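PDB 4ZU5: QdtA from Thermoanaerobacterium thermosaccharolyticum, which belongs to the WxcM-like family of the cupin clan, forms an assembly of two chains and holds thymidine in a pocket. Local coordinates for residues T21-E24 and D28-F31; I33-Y38 and K54-V59; I69-P74 and V87-G92. All coordinates share one frame; numbering follows the deposited sequence.

Contact 1 of 3, residues T21-E24 and D28-F31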
ATOM      1  N   THR A  21       2.404   9.188   4.464  1.00 28.85           N
ATOM      2  CA  THR A  21       1.792   8.473   5.576  1.00 28.75           C
ATOM      3  C   THR A  21       2.474   7.122   5.777  1.00 27.70           C
ATOM      4  O   THR A  21       2.549   6.350   4.828  1.00 29.02           O
ATOM      5  CB  THR A  21       0.295   8.259   5.356  1.00 29.40           C
ATOM      6  OG1 THR A  21      -0.424   9.467   5.678  1.00 33.39           O
ATOM      7  CG2 THR A  21      -0.183   7.142   6.357  1.00 28.46           C
ATOM      8  N   PRO A  22       2.961   6.850   6.999  1.00 28.50           N
ATOM      9  CA  PRO A  22       3.615   5.586   7.316  1.00 29.40           C
ATOM     10  C   PRO A  22       2.646   4.696   8.103  1.00 32.27           C
ATOM     11  O   PRO A  22       1.803   5.222   8.839  1.00 30.71           O
ATOM     12  CB  PRO A  22       4.763   6.028   8.242  1.00 30.62           C
ATOM     13  CG  PRO A  22       4.160   7.183   9.015  1.00 32.74           C
ATOM     14  CD  PRO A  22       3.168   7.850   8.068  1.00 29.89           C
ATOM     15  N   ILE A  23       2.750   3.394   7.887  1.00 31.84           N
ATOM     16  CA  ILE A  23       1.913   2.418   8.624  1.00 31.51           C
ATOM     17  C   ILE A  23       2.827   1.261   8.973  1.00 31.41           C
ATOM     18  O   ILE A  23       3.243   0.512   8.085  1.00 32.28           O
ATOM     19  CB  ILE A  23       0.727   1.899   7.824  1.00 31.93           C
ATOM     20  CG1 ILE A  23      -0.170   3.023   7.301  1.00 29.58           C
ATOM     21  CG2 ILE A  23      -0.136   0.963   8.678  1.00 33.49           C
ATOM     22  CD1 ILE A  23      -1.297   2.571   6.405  1.00 31.09           C
ATOM     23  N   GLU A  24       3.103   1.092  10.264  1.00 29.11           N
ATOM     24  CA  GLU A  24       3.912  -0.021  10.763  1.00 29.21           C
ATOM     25  C   GLU A  24       3.013  -1.089  11.415  1.00 26.43           C
ATOM     26  O   GLU A  24       2.110  -0.726  12.137  1.00 30.28           O
ATOM     27  CB  GLU A  24       4.920   0.463  11.792  1.00 32.57           C
ATOM     28  CG  GLU A  24       5.933   1.453  11.216  1.00 39.26           C
ATOM     29  CD  GLU A  24       7.208   1.519  12.045  1.00 45.74           C
ATOM     30  OE1 GLU A  24       7.104   1.424  13.286  1.00 55.36           O
ATOM     31  OE2 GLU A  24       8.313   1.557  11.452  1.00 55.05           O
ATOM     32  N   ASP A  28       0.654   1.107  13.992  1.00 27.94           N
ATOM     33  CA  ASP A  28      -0.393   1.980  13.486  1.00 30.16           C
ATOM     34  C   ASP A  28      -1.702   1.230  13.219  1.00 31.65           C
ATOM     35  O   ASP A  28      -2.770   1.834  13.087  1.00 31.64           O
ATOM     36  CB  ASP A  28       0.123   2.664  12.223  1.00 31.64           C
ATOM     37  CG  ASP A  28       1.324   3.541  12.511  1.00 35.32           C
ATOM     38  OD1 ASP A  28       2.460   3.122  12.180  1.00 29.50           O
ATOM     39  OD2 ASP A  28       1.132   4.584  13.185  1.00 33.43           O
ATOM     40  N   ILE A  29      -1.584  -0.089  13.059  1.00 28.74           N
ATOM     41  CA  ILE A  29      -2.689  -1.009  12.910  1.00 27.87           C
ATOM     42  C   ILE A  29      -2.399  -2.174  13.847  1.00 28.42           C
ATOM     43  O   ILE A  29      -1.244  -2.438  14.223  1.00 25.23           O
ATOM     44  CB  ILE A  29      -2.835  -1.520  11.483  1.00 26.15           C
ATOM     45  CG1 ILE A  29      -1.540  -2.142  10.940  1.00 27.97           C
ATOM     46  CG2 ILE A  29      -3.239  -0.360  10.560  1.00 28.65           C
ATOM     47  CD1 ILE A  29      -1.673  -2.862   9.628  1.00 29.65           C
ATOM     48  N   PRO A  30      -3.465  -2.842  14.277  1.00 30.15           N
ATOM     49  CA  PRO A  30      -3.320  -3.840  15.298  1.00 30.58           C
ATOM     50  C   PRO A  30      -2.744  -5.198  14.872  1.00 32.91           C
ATOM     51  O   PRO A  30      -2.432  -5.973  15.773  1.00 40.86           O
ATOM     52  CB  PRO A  30      -4.747  -3.958  15.874  1.00 31.55           C
ATOM     53  CG  PRO A  30      -5.637  -3.513  14.744  1.00 29.23           C
ATOM     54  CD  PRO A  30      -4.868  -2.414  14.092  1.00 29.73           C
ATOM     55  N   PHE A  31      -2.403  -5.426  13.593  1.00 29.46           N
ATOM     56  CA  PHE A  31      -1.920  -6.740  13.143  1.00 29.61           C
ATOM     57  C   PHE A  31      -0.646  -6.604  12.317  1.00 31.58           C
ATOM     58  O   PHE A  31      -0.321  -5.509  11.913  1.00 28.41           O
ATOM     59  CB  PHE A  31      -3.028  -7.475  12.352  1.00 31.10           C
ATOM     60  CG  PHE A  31      -3.607  -6.703  11.192  1.00 27.25           C
ATOM     61  CD1 PHE A  31      -3.016  -6.721   9.950  1.00 27.30           C
ATOM     62  CD2 PHE A  31      -4.819  -6.020  11.322  1.00 27.63           C
ATOM     63  CE1 PHE A  31      -3.584  -6.055   8.881  1.00 30.93           C
ATOM     64  CE2 PHE A  31      -5.386  -5.368  10.271  1.00 29.42           C
ATOM     65  CZ  PHE A  31      -4.764  -5.342   9.055  1.00 28.30           C
TER
HETATM   66  O   HOH W   1       0.633   6.623  10.978  1.00 32.34           O
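Asp28 meets the end of strand 18-24 with both its side chain and its backbone, and Glu24 answers both. Glu24 N donates to Asp28 OD1 over 2.9 Å; the N-H...O angle of 167° marks a nearly straight bond, and it arrives on the anti lone pair, away from the second carboxylate oxygen. In return Asp28 N donates to Glu24 O at 3.0 Å, within the carbonyl plane. This bond runs from the carbonyl of residue i to the N-H of residue i+4, closing a five-residue alpha-turn, and the carboxylate bond lies beside it as a second tie between the same two residues. With chi1 at -63°, the Asp28 carboxylate stands beside its own backbone N, which lets both ties reach one residue.

The other carboxylate oxygen is served by a water. That water donates to Pro22 O over 2.8 Å and, weakly, to Asp28 OD2 over 3.0 Å, thereby extending the contact two residues back along the strand, where the nearest side-chain atom of Pro22 is about 4 Å from thymidine. The carboxylate of Glu24 is bonded elsewhere: OE2 accepts from Tyr116 N of the second subunit. Glu24 OE1 nevertheless stays 5.1 Å from Asp28 OD1.

Apolar contacts accompany these bonds: Ile23 CG2 rests on Ile29 CG2 at 3.9 Å and is equally near Asp28 CB, while the two isoleucine side chains cross at about a right angle. Ile29 CD1 in turn lies over one face of the Phe31 ring, offset toward the rim. Both isoleucines also pack on Phe10 and Leu111.

The two carboxylates may disfavour one another somewhat, a cost their separate N-H partners probably offset. The chemistry implies a turn fixed by reciprocal bonds, while its strand pairs with the second subunit.

Contact 2 of 3, residues I33-Y38 and K54-V59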
ATOM      1  N   ILE A  33       1.330  -7.092   8.845  1.00 27.78           N
ATOM      2  CA  ILE A  33       0.947  -7.110   7.443  1.00 27.99           C
ATOM      3  C   ILE A  33       1.589  -8.330   6.748  1.00 28.44           C
ATOM      4  O   ILE A  33       2.813  -8.362   6.506  1.00 32.50           O
ATOM      5  CB  ILE A  33       1.416  -5.820   6.753  1.00 26.53           C
ATOM      6  CG1 ILE A  33       0.970  -4.567   7.526  1.00 28.54           C
ATOM      7  CG2 ILE A  33       0.960  -5.796   5.308  1.00 27.90           C
ATOM      8  CD1 ILE A  33       1.679  -3.299   7.114  1.00 30.58           C
ATOM      9  N   LYS A  34       0.767  -9.320   6.425  1.00 27.32           N
ATOM     10  CA  LYS A  34       1.251 -10.508   5.708  1.00 28.82           C
ATOM     11  C   LYS A  34       1.070 -10.296   4.209  1.00 26.83           C
ATOM     12  O   LYS A  34       1.731 -10.940   3.396  1.00 28.10           O
ATOM     13  CB  LYS A  34       0.547 -11.797   6.154  1.00 33.34           C
ATOM     14  CG  LYS A  34       0.656 -12.080   7.646  1.00 39.85           C
ATOM     15  CD  LYS A  34       1.757 -13.081   7.935  1.00 51.25           C
ATOM     16  CE  LYS A  34       1.542 -13.787   9.278  1.00 54.33           C
ATOM     17  NZ  LYS A  34       1.776 -12.824  10.400  1.00 58.14           N
ATOM     18  N   ARG A  35       0.147  -9.404   3.842  1.00 28.54           N
ATOM     19  CA  ARG A  35      -0.247  -9.240   2.459  1.00 30.23           C
ATOM     20  C   ARG A  35      -0.796  -7.851   2.184  1.00 27.26           C
ATOM     21  O   ARG A  35      -1.455  -7.307   3.037  1.00 29.16           O
ATOM     22  CB  ARG A  35      -1.365 -10.212   2.141  1.00 33.42           C
ATOM     23  CG  ARG A  35      -1.994  -9.912   0.784  1.00 40.13           C
ATOM     24  CD  ARG A  35      -2.889 -11.050   0.328  1.00 47.43           C
ATOM     25  NE  ARG A  35      -3.689 -11.551   1.440  1.00 46.96           N
ATOM     26  CZ  ARG A  35      -5.006 -11.685   1.360  1.00 45.41           C
ATOM     27  NH1 ARG A  35      -5.694 -12.186   2.398  1.00 40.55           N
ATOM     28  NH2 ARG A  35      -5.598 -11.397   0.196  1.00 49.17           N
ATOM     29  N   VAL A  36      -0.508  -7.298   1.012  1.00 30.41           N
ATOM     30  CA  VAL A  36      -1.173  -6.089   0.575  1.00 27.54           C
ATOM     31  C   VAL A  36      -1.694  -6.357  -0.819  1.00 34.16           C
ATOM     32  O   VAL A  36      -1.238  -7.262  -1.530  1.00 31.57           O
ATOM     33  CB  VAL A  36      -0.322  -4.819   0.574  1.00 29.58           C
ATOM     34  CG1 VAL A  36       0.383  -4.502   1.884  1.00 29.72           C
ATOM     35  CG2 VAL A  36       0.660  -4.858  -0.553  1.00 29.91           C
ATOM     36  N   TYR A  37      -2.775  -5.669  -1.149  1.00 32.82           N
ATOM     37  CA  TYR A  37      -3.186  -5.590  -2.516  1.00 29.60           C
ATOM     38  C   TYR A  37      -3.823  -4.283  -2.826  1.00 31.37           C
ATOM     39  O   TYR A  37      -4.242  -3.552  -1.939  1.00 29.64           O
ATOM     40  CB  TYR A  37      -4.083  -6.769  -2.896  1.00 32.06           C
ATOM     41  CG  TYR A  37      -5.398  -6.888  -2.167  1.00 30.51           C
ATOM     42  CD1 TYR A  37      -6.511  -6.277  -2.652  1.00 32.37           C
ATOM     43  CD2 TYR A  37      -5.525  -7.623  -0.997  1.00 33.42           C
ATOM     44  CE1 TYR A  37      -7.733  -6.381  -2.023  1.00 33.35           C
ATOM     45  CE2 TYR A  37      -6.752  -7.746  -0.355  1.00 32.87           C
ATOM     46  CZ  TYR A  37      -7.860  -7.142  -0.908  1.00 34.86           C
ATOM     47  OH  TYR A  37      -9.075  -7.208  -0.299  1.00 37.53           O
ATOM     48  N   TYR A  38      -3.855  -3.938  -4.105  1.00 25.31           N
ATOM     49  CA  TYR A  38      -4.438  -2.653  -4.442  1.00 29.53           C
ATOM     50  C   TYR A  38      -5.267  -2.739  -5.728  1.00 33.40           C
ATOM     51  O   TYR A  38      -4.936  -3.561  -6.636  1.00 31.91           O
ATOM     52  CB  TYR A  38      -3.349  -1.572  -4.592  1.00 31.27           C
ATOM     53  CG  TYR A  38      -2.042  -2.065  -5.149  1.00 30.92           C
ATOM     54  CD1 TYR A  38      -1.794  -2.019  -6.512  1.00 33.85           C
ATOM     55  CD2 TYR A  38      -0.987  -2.454  -4.304  1.00 32.76           C
ATOM     56  CE1 TYR A  38      -0.600  -2.470  -7.047  1.00 33.42           C
ATOM     57  CE2 TYR A  38       0.227  -2.873  -4.842  1.00 31.45           C
ATOM     58  CZ  TYR A  38       0.404  -2.885  -6.224  1.00 33.69           C
ATOM     59  OH  TYR A  38       1.597  -3.243  -6.826  1.00 29.81           O
ATOM     60  N   LYS A  54     -14.050 -15.079   7.723  1.00 39.41           N
ATOM     61  CA  LYS A  54     -14.187 -15.489   9.130  1.00 43.53           C
ATOM     62  C   LYS A  54     -12.994 -15.101  10.013  1.00 43.34           C
ATOM     63  O   LYS A  54     -13.146 -14.883  11.211  1.00 48.13           O
ATOM     64  CB  LYS A  54     -14.394 -17.005   9.273  1.00 51.67           C
ATOM     65  CG  LYS A  54     -15.508 -17.644   8.442  1.00 62.00           C
ATOM     66  CD  LYS A  54     -15.039 -18.204   7.081  1.00 66.29           C
ATOM     67  CE  LYS A  54     -14.688 -19.694   7.058  1.00 68.57           C
ATOM     68  NZ  LYS A  54     -15.916 -20.543   6.961  1.00 74.10           N
ATOM     69  N   LYS A  55     -11.788 -15.069   9.468  1.00 38.92           N
ATOM     70  CA  LYS A  55     -10.602 -14.941  10.338  1.00 38.02           C
ATOM     71  C   LYS A  55      -9.684 -13.744   9.984  1.00 33.27           C
ATOM     72  O   LYS A  55      -8.801 -13.380  10.734  1.00 39.65           O
ATOM     73  CB  LYS A  55      -9.788 -16.241  10.249  1.00 43.17           C
ATOM     74  CG  LYS A  55     -10.429 -17.365  11.069  1.00 51.62           C
ATOM     75  CD  LYS A  55     -10.148 -18.779  10.583  1.00 57.26           C
ATOM     76  CE  LYS A  55      -8.835 -18.881   9.820  1.00 64.53           C
ATOM     77  NZ  LYS A  55      -8.389 -20.303   9.694  1.00 68.93           N
ATOM     78  N   LEU A  56      -9.855 -13.198   8.812  1.00 31.53           N
ATOM     79  CA  LEU A  56      -9.013 -12.158   8.273  1.00 32.54           C
ATOM     80  C   LEU A  56      -9.363 -10.776   8.855  1.00 36.23           C
ATOM     81  O   LEU A  56     -10.528 -10.440   9.017  1.00 33.34           O
ATOM     82  CB  LEU A  56      -9.202 -12.146   6.763  1.00 32.93           C
ATOM     83  CG  LEU A  56      -8.308 -11.193   5.980  1.00 33.39           C
ATOM     84  CD1 LEU A  56      -6.849 -11.611   6.149  1.00 31.21           C
ATOM     85  CD2 LEU A  56      -8.647 -11.124   4.505  1.00 35.99           C
ATOM     86  N   HIS A  57      -8.336  -9.943   9.058  1.00 30.77           N
ATOM     87  CA  HIS A  57      -8.518  -8.565   9.499  1.00 31.73           C
ATOM     88  C   HIS A  57      -7.840  -7.778   8.389  1.00 32.83           C
ATOM     89  O   HIS A  57      -6.841  -8.232   7.836  1.00 30.69           O
ATOM     90  CB  HIS A  57      -7.881  -8.328  10.880  1.00 31.91           C
ATOM     91  CG  HIS A  57      -8.518  -9.106  11.990  1.00 27.92           C
ATOM     92  ND1 HIS A  57      -9.393  -8.556  12.905  1.00 32.01           N
ATOM     93  CD2 HIS A  57      -8.345 -10.392  12.372  1.00 29.34           C
ATOM     94  CE1 HIS A  57      -9.818  -9.503  13.731  1.00 30.98           C
ATOM     95  NE2 HIS A  57      -9.205 -10.629  13.413  1.00 30.74           N
ATOM     96  N   GLN A  58      -8.451  -6.660   8.009  1.00 27.42           N
ATOM     97  CA  GLN A  58      -8.006  -5.847   6.902  1.00 29.86           C
ATOM     98  C   GLN A  58      -8.156  -4.396   7.275  1.00 28.13           C
ATOM     99  O   GLN A  58      -9.019  -4.046   8.098  1.00 27.41           O
ATOM    100  CB  GLN A  58      -8.978  -6.084   5.745  1.00 34.97           C
ATOM    101  CG  GLN A  58      -8.856  -7.452   5.121  1.00 38.60           C
ATOM    102  CD  GLN A  58      -9.571  -7.486   3.768  1.00 41.14           C
ATOM    103  OE1 GLN A  58     -10.604  -6.857   3.570  1.00 38.00           O
ATOM    104  NE2 GLN A  58      -8.979  -8.177   2.823  1.00 43.75           N
ATOM    105  N   VAL A  59      -7.382  -3.555   6.604  1.00 27.27           N
ATOM    106  CA  VAL A  59      -7.557  -2.121   6.612  1.00 26.43           C
ATOM    107  C   VAL A  59      -7.577  -1.658   5.178  1.00 28.58           C
ATOM    108  O   VAL A  59      -6.665  -1.919   4.432  1.00 27.74           O
ATOM    109  CB  VAL A  59      -6.431  -1.455   7.397  1.00 25.67           C
ATOM    110  CG1 VAL A  59      -6.428   0.054   7.266  1.00 25.61           C
ATOM    111  CG2 VAL A  59      -6.564  -1.818   8.883  1.00 23.58           C
TER
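Strand 35-40 of a cupin beta-sheet, outermost within its own chain although the sheet runs on into the second subunit, brings the guanidinium of Arg35 and the hydroxyl of Tyr37 to Leu56, in the loop before strand 58-64, and Gln58, at the start of that strand. The two strands are not neighbours: strand 107-112 runs between them, and its Val110 is touched by both Tyr37 and Gln58. The contact is accordingly made by side chains alone, bridging over the middle strand.

One hydrogen bond joins them. Gln58 NE2 donates to Tyr37 OH over 3.3 Å, with an N-H...O angle of 141° and the hydroxyl tilted 29° out of the amide plane, so the bond is both long and bent. The amide nitrogen stands at the edge of the tyrosine ring, near its plane, and Tyr37 CE2 is 3.9 Å from Gln58 NE2. A chi1 of 63° sets Tyr37 CG between the backbone N and the carbonyl carbon, and from there the ring carries its OH to the amide. Gln58 OE1 accepts from Arg97 NH1, which should help settle the amide's orientation.

Leu56 places its two methyls against one guanidinium nitrogen: Arg35 NH1 is 3.8 Å from Leu56 CD2 and 4.0 Å from Leu56 CD1. The leucine approaches obliquely and the two side chains cross at about a right angle. Arg35 NH1 also donates to Glu114 O; together these neighbours probably help to hold that nitrogen in place.

Lys34 and Arg35 both face Ala112, forming a classic beta bulge where strand 35-40 begins. The nearest side-chain atom of Arg35 is about 3 Å from thymidine, whose pocket includes this arginine. The whole is an antiparallel cupin sheet with side chains passing over an intervening strand.

Contact 3 of 3, residues I69-P74 and V87-G92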
ATOM      1  N   ILE A  69     -17.545   2.395   0.316  1.00 32.64           N
ATOM      2  CA  ILE A  69     -17.525   1.049   0.810  1.00 32.99           C
ATOM      3  C   ILE A  69     -18.859   0.806   1.480  1.00 31.82           C
ATOM      4  O   ILE A  69     -19.212   1.510   2.433  1.00 33.80           O
ATOM      5  CB  ILE A  69     -16.464   0.799   1.909  1.00 31.42           C
ATOM      6  CG1 ILE A  69     -15.107   1.371   1.555  1.00 35.59           C
ATOM      7  CG2 ILE A  69     -16.416  -0.677   2.230  1.00 34.39           C
ATOM      8  CD1 ILE A  69     -14.606   1.004   0.183  1.00 34.96           C
ATOM      9  N   ARG A  70     -19.590  -0.164   0.957  1.00 33.39           N
ATOM     10  CA  ARG A  70     -20.852  -0.585   1.581  1.00 35.59           C
ATOM     11  C   ARG A  70     -20.529  -1.736   2.514  1.00 32.36           C
ATOM     12  O   ARG A  70     -20.079  -2.781   2.079  1.00 35.25           O
ATOM     13  CB  ARG A  70     -21.871  -1.010   0.512  1.00 37.16           C
ATOM     14  CG  ARG A  70     -23.135  -1.703   1.019  1.00 42.38           C
ATOM     15  CD  ARG A  70     -24.121  -2.088  -0.115  1.00 43.36           C
ATOM     16  NE  ARG A  70     -24.517  -0.945  -0.938  1.00 44.60           N
ATOM     17  CZ  ARG A  70     -24.119  -0.718  -2.186  1.00 41.45           C
ATOM     18  NH1 ARG A  70     -23.307  -1.542  -2.827  1.00 44.54           N
ATOM     19  NH2 ARG A  70     -24.491   0.384  -2.787  1.00 44.63           N
ATOM     20  N   LEU A  71     -20.755  -1.521   3.809  1.00 33.09           N
ATOM     21  CA  LEU A  71     -20.523  -2.498   4.832  1.00 33.65           C
ATOM     22  C   LEU A  71     -21.869  -2.995   5.324  1.00 35.33           C
ATOM     23  O   LEU A  71     -22.779  -2.206   5.595  1.00 37.21           O
ATOM     24  CB  LEU A  71     -19.792  -1.887   6.031  1.00 36.62           C
ATOM     25  CG  LEU A  71     -18.527  -1.133   5.631  1.00 39.11           C
ATOM     26  CD1 LEU A  71     -18.102  -0.155   6.720  1.00 45.10           C
ATOM     27  CD2 LEU A  71     -17.464  -2.157   5.360  1.00 37.16           C
ATOM     28  N   LYS A  72     -21.961  -4.299   5.514  1.00 35.60           N
ATOM     29  CA  LYS A  72     -23.166  -4.809   6.115  1.00 40.73           C
ATOM     30  C   LYS A  72     -23.011  -6.058   6.948  1.00 36.43           C
ATOM     31  O   LYS A  72     -22.170  -6.919   6.710  1.00 33.63           O
ATOM     32  CB  LYS A  72     -24.230  -4.945   5.026  1.00 49.30           C
ATOM     33  CG  LYS A  72     -24.680  -6.330   4.656  1.00 56.76           C
ATOM     34  CD  LYS A  72     -25.178  -6.254   3.222  1.00 69.45           C
ATOM     35  CE  LYS A  72     -26.698  -6.281   3.138  1.00 75.63           C
ATOM     36  NZ  LYS A  72     -27.012  -6.324   1.684  1.00 85.42           N
ATOM     37  N   ILE A  73     -23.840  -6.123   7.980  1.00 35.68           N
ATOM     38  CA  ILE A  73     -24.007  -7.296   8.770  1.00 34.64           C
ATOM     39  C   ILE A  73     -25.532  -7.431   8.850  1.00 39.31           C
ATOM     40  O   ILE A  73     -26.267  -6.530   8.435  1.00 36.49           O
ATOM     41  CB  ILE A  73     -23.395  -7.115  10.183  1.00 32.19           C
ATOM     42  CG1 ILE A  73     -24.049  -5.964  10.970  1.00 32.08           C
ATOM     43  CG2 ILE A  73     -21.923  -6.776  10.052  1.00 33.02           C
ATOM     44  CD1 ILE A  73     -23.508  -5.771  12.385  1.00 33.94           C
ATOM     45  N   PRO A  74     -25.998  -8.492   9.486  1.00 41.65           N
ATOM     46  CA  PRO A  74     -27.446  -8.655   9.503  1.00 46.59           C
ATOM     47  C   PRO A  74     -28.138  -7.447  10.131  1.00 46.35           C
ATOM     48  O   PRO A  74     -27.710  -6.933  11.172  1.00 48.79           O
ATOM     49  CB  PRO A  74     -27.628  -9.934  10.316  1.00 44.78           C
ATOM     50  CG  PRO A  74     -26.387 -10.705  10.012  1.00 42.84           C
ATOM     51  CD  PRO A  74     -25.312  -9.656  10.059  1.00 40.36           C
ATOM     52  N   VAL A  87      -6.489   8.112   6.439  1.00 28.85           N
ATOM     53  CA  VAL A  87      -7.573   7.419   7.164  1.00 32.55           C
ATOM     54  C   VAL A  87      -7.761   6.008   6.610  1.00 32.31           C
ATOM     55  O   VAL A  87      -7.934   5.802   5.406  1.00 34.67           O
ATOM     56  CB  VAL A  87      -8.895   8.186   7.065  1.00 34.03           C
ATOM     57  CG1 VAL A  87     -10.074   7.396   7.605  1.00 37.21           C
ATOM     58  CG2 VAL A  87      -8.758   9.516   7.796  1.00 37.24           C
ATOM     59  N   GLY A  88      -7.710   5.018   7.495  1.00 29.92           N
ATOM     60  CA  GLY A  88      -7.958   3.637   7.103  1.00 28.13           C
ATOM     61  C   GLY A  88      -9.273   3.122   7.662  1.00 29.47           C
ATOM     62  O   GLY A  88      -9.680   3.515   8.777  1.00 31.92           O
ATOM     63  N   LEU A  89      -9.864   2.188   6.932  1.00 27.58           N
ATOM     64  CA  LEU A  89     -11.093   1.519   7.367  1.00 28.76           C
ATOM     65  C   LEU A  89     -10.709   0.108   7.755  1.00 26.43           C
ATOM     66  O   LEU A  89     -10.423  -0.749   6.915  1.00 24.71           O
ATOM     67  CB  LEU A  89     -12.162   1.554   6.271  1.00 30.51           C
ATOM     68  CG  LEU A  89     -13.484   0.848   6.589  1.00 30.17           C
ATOM     69  CD1 LEU A  89     -14.202   1.668   7.626  1.00 32.28           C
ATOM     70  CD2 LEU A  89     -14.292   0.767   5.312  1.00 32.16           C
ATOM     71  N   TYR A  90     -10.752  -0.132   9.054  1.00 27.41           N
ATOM     72  CA  TYR A  90     -10.545  -1.475   9.592  1.00 28.79           C
ATOM     73  C   TYR A  90     -11.817  -2.247   9.484  1.00 28.54           C
ATOM     74  O   TYR A  90     -12.893  -1.787   9.898  1.00 28.50           O
ATOM     75  CB  TYR A  90     -10.203  -1.395  11.075  1.00 28.49           C
ATOM     76  CG  TYR A  90     -10.245  -2.723  11.810  1.00 31.28           C
ATOM     77  CD1 TYR A  90      -9.311  -3.712  11.579  1.00 31.29           C
ATOM     78  CD2 TYR A  90     -11.281  -3.027  12.661  1.00 34.10           C
ATOM     79  CE1 TYR A  90      -9.442  -4.968  12.170  1.00 30.66           C
ATOM     80  CE2 TYR A  90     -11.400  -4.262  13.269  1.00 33.62           C
ATOM     81  CZ  TYR A  90     -10.456  -5.231  13.049  1.00 31.80           C
ATOM     82  OH  TYR A  90     -10.623  -6.461  13.705  1.00 33.14           O
ATOM     83  N   ILE A  91     -11.679  -3.456   8.971  1.00 28.24           N
ATOM     84  CA  ILE A  91     -12.806  -4.361   8.854  1.00 29.99           C
ATOM     85  C   ILE A  91     -12.418  -5.704   9.398  1.00 28.42           C
ATOM     86  O   ILE A  91     -11.599  -6.387   8.837  1.00 30.98           O
ATOM     87  CB  ILE A  91     -13.284  -4.558   7.392  1.00 30.50           C
ATOM     88  CG1 ILE A  91     -13.635  -3.217   6.769  1.00 31.67           C
ATOM     89  CG2 ILE A  91     -14.490  -5.496   7.343  1.00 33.88           C
ATOM     90  CD1 ILE A  91     -13.882  -3.273   5.271  1.00 31.81           C
ATOM     91  N   GLY A  92     -13.089  -6.102  10.461  1.00 30.49           N
ATOM     92  CA  GLY A  92     -12.913  -7.386  11.059  1.00 32.07           C
ATOM     93  C   GLY A  92     -13.765  -8.506  10.489  1.00 33.49           C
ATOM     94  O   GLY A  92     -14.292  -8.378   9.408  1.00 30.66           O
TER
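No flat group enters the interface where Ile69 and Leu71 meet Leu89 and Ile91; the aromatic ring of the two segments, that of Tyr90, has Gly92 N over one face, 3.7 Å above its plane and offset toward the rim. At the far end of that ring, Tyr90 OH is hydrogen-bonded to His57 ND1. Everything between the two segments is aliphatic, with no hydrogen bond across them.

Leu89 supplies the central methyl. Its CD2 lies 3.9 Å from Ile69 CG1 and 4.0 Å from Ile69 CG2, filling the angle of the isoleucine's branch, and the two side chains slide past each other in opposite directions. The same methyl meets Leu71 CD1 at 4.2 Å, here tip to tip. Leu89 can touch both because its CG is anti to the backbone N (chi1 178°), which extends the side chain across the gap between the sheets.

Leu71 touches two partners. While its CD1 faces Leu89, its other methyl turns to the next inward residue of the opposing strand: Leu71 CD2 is 3.8 Å from Ile91 CD1. These two side chains cross at a slant, and Ile91 makes the contact with the terminal carbon of its longer branch.

The backbones stay far apart, with Leu71 CA and Ile91 CA 8.9 Å from each other. Strand segments 69-73 and 87-91 run in nearly the same direction, 24° apart, at an axial separation of 10.8 Å, the geometry of two beta-sheets packed face to face. Strand 67-73 lies between strands 76-82 and 96-100 in one sheet; strand 87-91 lies between strands 5-9 and 58-64 in the other. Val5 touches Leu71 and Leu89, and helix 125-136 covers Ile73 and Pro74.

Overall arrangement
All three contacts are buried, but their centres lie at different distances from the centre of the chain: about 6 Å for contact 3, 9 Å for contact 2 and 14 Å for contact 1. Contact 3 is purely aliphatic and fills the space between two sheets. Contacts 1 and 2 both touch the second subunit and are more polar, with backbone and carboxylate bonds in contact 1, and one amide-hydroxyl bond and a guanidinium packed on leucine methyls in contact 2. Contacts 2 and 3 share a sheet: strands 58-64 and 87-91 are neighbours, and Gln58 O lies 2.9 Å from Ile91 N, a probable hydrogen bond. Contact 1 joins contact 2 by packing, with Phe31 CZ 3.8 Å from His57 O.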